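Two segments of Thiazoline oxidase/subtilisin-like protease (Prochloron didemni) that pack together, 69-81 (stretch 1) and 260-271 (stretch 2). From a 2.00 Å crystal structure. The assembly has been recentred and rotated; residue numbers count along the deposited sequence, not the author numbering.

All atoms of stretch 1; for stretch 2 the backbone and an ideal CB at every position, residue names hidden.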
# COMPACT_ATOMS: atom_id res chain seq x y z
N THR A 69 13.11 20.58 -1.14
CA THR A 69 12.32 21.82 -1.27
C THR A 69 11.00 21.57 -2.01
O THR A 69 10.90 20.65 -2.83
CB THR A 69 13.08 22.96 -1.99
OG1 THR A 69 13.38 22.57 -3.33
CG2 THR A 69 14.37 23.31 -1.26
N PRO A 70 9.97 22.40 -1.73
CA PRO A 70 8.75 22.34 -2.53
C PRO A 70 9.04 22.56 -4.01
O PRO A 70 8.42 21.93 -4.87
CB PRO A 70 7.90 23.49 -1.97
CG PRO A 70 8.37 23.64 -0.56
CD PRO A 70 9.84 23.34 -0.59
N GLU A 71 10.02 23.43 -4.31
CA GLU A 71 10.38 23.73 -5.70
C GLU A 71 10.87 22.48 -6.43
O GLU A 71 10.53 22.26 -7.59
CB GLU A 71 11.43 24.85 -5.77
CG GLU A 71 10.97 26.21 -5.24
CD GLU A 71 10.64 26.22 -3.76
OE1 GLU A 71 11.46 25.80 -2.93
OE2 GLU A 71 9.52 26.67 -3.43
N ASP A 72 11.66 21.66 -5.74
CA ASP A 72 12.12 20.39 -6.32
C ASP A 72 10.95 19.45 -6.61
O ASP A 72 10.87 18.87 -7.70
CB ASP A 72 13.17 19.74 -5.43
CG ASP A 72 14.57 20.28 -5.67
OD1 ASP A 72 14.69 21.34 -6.34
OD2 ASP A 72 15.54 19.66 -5.22
N TYR A 73 10.02 19.32 -5.68
CA TYR A 73 8.83 18.51 -5.94
C TYR A 73 8.02 19.07 -7.12
O TYR A 73 7.60 18.31 -7.99
CB TYR A 73 7.96 18.37 -4.69
CG TYR A 73 8.52 17.42 -3.64
CD1 TYR A 73 8.69 16.05 -3.92
CD2 TYR A 73 8.88 17.88 -2.37
CE1 TYR A 73 9.19 15.18 -2.96
CE2 TYR A 73 9.39 17.01 -1.40
CZ TYR A 73 9.54 15.67 -1.70
OH TYR A 73 10.05 14.80 -0.74
N ALA A 74 7.86 20.40 -7.17
CA ALA A 74 7.10 21.05 -8.25
C ALA A 74 7.71 20.77 -9.60
O ALA A 74 6.99 20.56 -10.57
CB ALA A 74 6.97 22.55 -8.01
N ALA A 75 9.04 20.76 -9.66
CA ALA A 75 9.76 20.44 -10.88
C ALA A 75 9.46 19.00 -11.33
O ALA A 75 9.19 18.75 -12.51
CB ALA A 75 11.25 20.65 -10.68
N PHE A 76 9.54 18.05 -10.40
CA PHE A 76 9.20 16.66 -10.71
C PHE A 76 7.75 16.56 -11.19
O PHE A 76 7.45 15.87 -12.15
CB PHE A 76 9.40 15.79 -9.46
CG PHE A 76 9.11 14.33 -9.66
CD1 PHE A 76 10.12 13.46 -10.04
CD2 PHE A 76 7.84 13.83 -9.46
CE1 PHE A 76 9.86 12.10 -10.23
CE2 PHE A 76 7.56 12.48 -9.64
CZ PHE A 76 8.58 11.62 -10.04
N GLN A 77 6.85 17.25 -10.49
CA GLN A 77 5.43 17.14 -10.80
C GLN A 77 5.05 17.78 -12.13
O GLN A 77 4.15 17.29 -12.81
CB GLN A 77 4.58 17.66 -9.64
CG GLN A 77 4.70 16.76 -8.42
CD GLN A 77 4.19 17.39 -7.16
OE1 GLN A 77 3.47 18.39 -7.19
NE2 GLN A 77 4.55 16.80 -6.01
N SER A 78 5.74 18.86 -12.49
CA SER A 78 5.57 19.48 -13.82
C SER A 78 5.97 18.54 -14.94
O SER A 78 5.25 18.39 -15.93
CB SER A 78 6.34 20.81 -13.93
OG SER A 78 6.50 21.15 -15.30
N ILE A 79 7.13 17.90 -14.78
CA ILE A 79 7.60 16.89 -15.74
C ILE A 79 6.61 15.72 -15.89
O ILE A 79 6.36 15.26 -17.01
CB ILE A 79 9.02 16.40 -15.38
CG1 ILE A 79 10.03 17.54 -15.61
CG2 ILE A 79 9.43 15.19 -16.20
CD1 ILE A 79 11.36 17.37 -14.89
N ARG A 80 6.05 15.25 -14.78
CA ARG A 80 5.03 14.19 -14.84
C ARG A 80 3.78 14.69 -15.56
O ARG A 80 3.27 14.02 -16.46
CB ARG A 80 4.66 13.71 -13.43
CG ARG A 80 3.45 12.79 -13.38
CD ARG A 80 2.91 12.75 -11.97
NE ARG A 80 3.61 11.75 -11.20
CZ ARG A 80 3.79 11.75 -9.88
NH1 ARG A 80 3.36 12.73 -9.10
NH2 ARG A 80 4.45 10.73 -9.37
N ASP A 81 3.29 15.86 -15.16
CA ASP A 81 2.10 16.48 -15.78
C ASP A 81 2.24 16.70 -17.29
O ASP A 81 1.25 16.66 -18.01
CB ASP A 81 1.75 17.79 -15.06
CG ASP A 81 1.23 17.56 -13.64
OD1 ASP A 81 0.95 16.39 -13.27
OD2 ASP A 81 1.09 18.55 -12.89
N UNK A 260 -2.29 10.82 -3.36
CA UNK A 260 -1.64 12.11 -3.10
C UNK A 260 -0.21 12.22 -3.64
O UNK A 260 0.48 11.20 -3.82
CB UNK A 260 -1.62 12.37 -1.59
N UNK A 261 0.22 13.46 -3.88
CA UNK A 261 1.59 13.77 -4.25
C UNK A 261 2.07 14.92 -3.34
O UNK A 261 1.25 15.74 -2.90
CB UNK A 261 1.69 14.14 -5.73
N UNK A 262 3.38 14.95 -3.02
CA UNK A 262 3.88 15.92 -2.03
C UNK A 262 3.59 17.38 -2.38
O UNK A 262 3.58 17.74 -3.56
CB UNK A 262 5.39 15.74 -1.86
N UNK A 263 3.38 18.19 -1.34
CA UNK A 263 3.36 19.66 -1.42
C UNK A 263 2.15 20.27 -2.12
O UNK A 263 2.13 21.48 -2.39
CB UNK A 263 4.62 20.13 -2.14
N UNK A 264 1.15 19.46 -2.42
CA UNK A 264 -0.05 19.96 -3.06
C UNK A 264 -1.28 19.16 -2.69
O UNK A 264 -1.19 17.97 -2.38
CB UNK A 264 0.13 19.96 -4.58
N UNK A 265 -2.43 19.82 -2.73
CA UNK A 265 -3.69 19.17 -2.41
C UNK A 265 -4.26 18.39 -3.59
O UNK A 265 -5.13 17.55 -3.41
CB UNK A 265 -4.71 20.21 -1.94
N UNK A 266 -3.73 18.65 -4.79
CA UNK A 266 -4.22 17.99 -6.01
C UNK A 266 -3.71 16.55 -6.11
O UNK A 266 -2.50 16.31 -6.08
CB UNK A 266 -3.79 18.78 -7.25
N UNK A 267 -4.63 15.58 -6.23
CA UNK A 267 -4.20 14.18 -6.35
C UNK A 267 -3.79 13.83 -7.78
O UNK A 267 -3.95 14.64 -8.68
CB UNK A 267 -5.32 13.24 -5.89
N UNK A 268 -3.24 12.63 -7.96
CA UNK A 268 -2.78 12.19 -9.27
C UNK A 268 -3.02 10.69 -9.42
O UNK A 268 -2.94 9.94 -8.45
CB UNK A 268 -1.30 12.52 -9.47
N UNK A 269 -3.35 10.26 -10.64
CA UNK A 269 -3.54 8.85 -10.92
C UNK A 269 -2.28 8.22 -11.51
O UNK A 269 -1.71 8.72 -12.48
CB UNK A 269 -4.72 8.66 -11.87
N UNK A 270 -1.83 7.13 -10.89
CA UNK A 270 -0.60 6.47 -11.29
C UNK A 270 -0.89 5.00 -11.54
O UNK A 270 -1.90 4.47 -11.10
CB UNK A 270 0.49 6.64 -10.23
N UNK A 271 0.04 4.34 -12.24
CA UNK A 271 -0.13 2.97 -12.70
C UNK A 271 1.13 2.16 -12.37
O UNK A 271 2.24 2.65 -12.56
CB UNK A 271 -0.42 2.94 -14.20

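Stretch 1 offers one helical side to its partner: Pro70, Tyr73, Gln77 and Arg80, spaced three or four residues apart, so the second backbone can be read against a ring, an amide and a guanidinium.

Position 260 has nothing of the helix within 5.5 Å of its ideal CB, so the contact leaves its choice free; it is Ala260.

At 261 the CB points toward the helix, 3.9 Å from Gln77 NE2 and 4.0 Å from Arg80 NH1. A polar chain able to meet both would suit, as would a slender aliphatic one. The residue is Gln261, whose terminal amide lies at the edge of the Arg80 guanidinium, near its plane; which way round that amide sits is open.

Position 262 has phi -58° and psi 147°, angles that suit proline well at the second place of a type II turn, and its CB stands 3.9 Å from Tyr73 CD1. A compact apolar group could cover the ring. Pro262 does so: its CB lies 3.8 Å from the centroid of the Tyr73 ring, 10° off the normal, a CH-pi contact, and CG reaches Tyr73 CE1 at 3.6 Å. The backbone contributes too: Gln77 NE2 donates to Pro262 O at 2.8 Å, with an N-H...O angle of 176°. That bond needs only a carbonyl, whatever the side chain.

Position 263 has a positive phi, 71°, in a type II turn running from 261 to 264, where glycine or asparagine would be the usual guess. Yet the CB points toward the helix, 4.6 Å from Tyr73 CB and 4.7 Å from Pro70 CB, so a small apolar chain would also pay. It is Cys263, chi1 m, with SG 3.5 Å from Tyr73 CD2 and 3.9 Å from Pro70 CA; the sulfur meets the ring obliquely.

At 264 the CB is 4.5 Å from Gln77 OE1, and a small or beta-branched residue fits. Thr264 places CG2 3.6 Å from Gln77 OE1, while Thr264 OG1 accepts from the backbone N of 266 at 3.2 Å, tying down its own loop.

The ideal CBs of 265, 266 and 267 have nothing of the helix within 5.5 Å, although that of 266 points toward it, so polar or turn-forming residues would do; they are Glu265, Glu266 and Pro267.

At 268, in a strand, the CB faces Arg80 NH1 at 4.7 Å; beta-branched aliphatics suit the extended backbone. Val268 brings CG1 to 3.9 Å from Arg80 NH1.

Position 269 is out of reach, so many residues would do; it carries Arg269.

At 270 the CB points sideways, so only a longer chain could return to the helix. Leu270 does, laying CD2 over one guanidinium face, 3.7 Å from Arg80 NE.

Position 271, out of reach and equally free, is Thr271.

Stretch 2 260-271: AQPCTEEPVRLT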
# COMPACT_ATOMS: atom_id res chain seq x y z
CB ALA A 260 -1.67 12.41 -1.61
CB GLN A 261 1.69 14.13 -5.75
CG GLN A 261 1.00 15.43 -6.15
CD GLN A 261 0.71 15.55 -7.63
OE1 GLN A 261 -0.37 15.98 -8.02
NE2 GLN A 261 1.67 15.19 -8.46
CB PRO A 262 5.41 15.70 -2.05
CG PRO A 262 5.64 14.42 -2.76
CD PRO A 262 4.44 14.09 -3.57
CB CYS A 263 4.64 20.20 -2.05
SG CYS A 263 6.13 19.75 -1.15
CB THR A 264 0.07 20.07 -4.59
OG1 THR A 264 -1.19 20.49 -5.13
CG2 THR A 264 0.44 18.72 -5.23
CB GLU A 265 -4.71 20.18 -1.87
CG GLU A 265 -4.43 20.60 -0.44
CD GLU A 265 -4.51 19.44 0.55
OE1 GLU A 265 -5.41 18.58 0.42
OE2 GLU A 265 -3.69 19.41 1.48
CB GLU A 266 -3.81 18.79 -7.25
CG GLU A 266 -4.35 18.27 -8.58
CD GLU A 266 -3.88 19.09 -9.79
OE1 GLU A 266 -3.13 20.08 -9.61
OE2 GLU A 266 -4.28 18.75 -10.93
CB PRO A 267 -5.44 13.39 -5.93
CG PRO A 267 -6.59 14.30 -6.21
CD PRO A 267 -6.09 15.70 -6.00
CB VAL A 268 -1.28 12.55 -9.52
CG1 VAL A 268 -0.35 11.85 -8.52
CG2 VAL A 268 -0.87 12.25 -10.95
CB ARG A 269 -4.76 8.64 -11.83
CG ARG A 269 -6.06 9.08 -11.16
CD ARG A 269 -7.30 8.63 -11.92
NE ARG A 269 -8.51 9.08 -11.23
CZ ARG A 269 -9.26 8.32 -10.44
NH1 ARG A 269 -8.95 7.04 -10.22
NH2 ARG A 269 -10.31 8.84 -9.85
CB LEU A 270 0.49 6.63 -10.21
CG LEU A 270 0.90 8.06 -9.82
CD1 LEU A 270 1.95 8.02 -8.72
CD2 LEU A 270 1.45 8.77 -11.05
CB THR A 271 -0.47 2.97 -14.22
OG1 THR A 271 -1.74 3.58 -14.40
CG2 THR A 271 -0.53 1.55 -14.79
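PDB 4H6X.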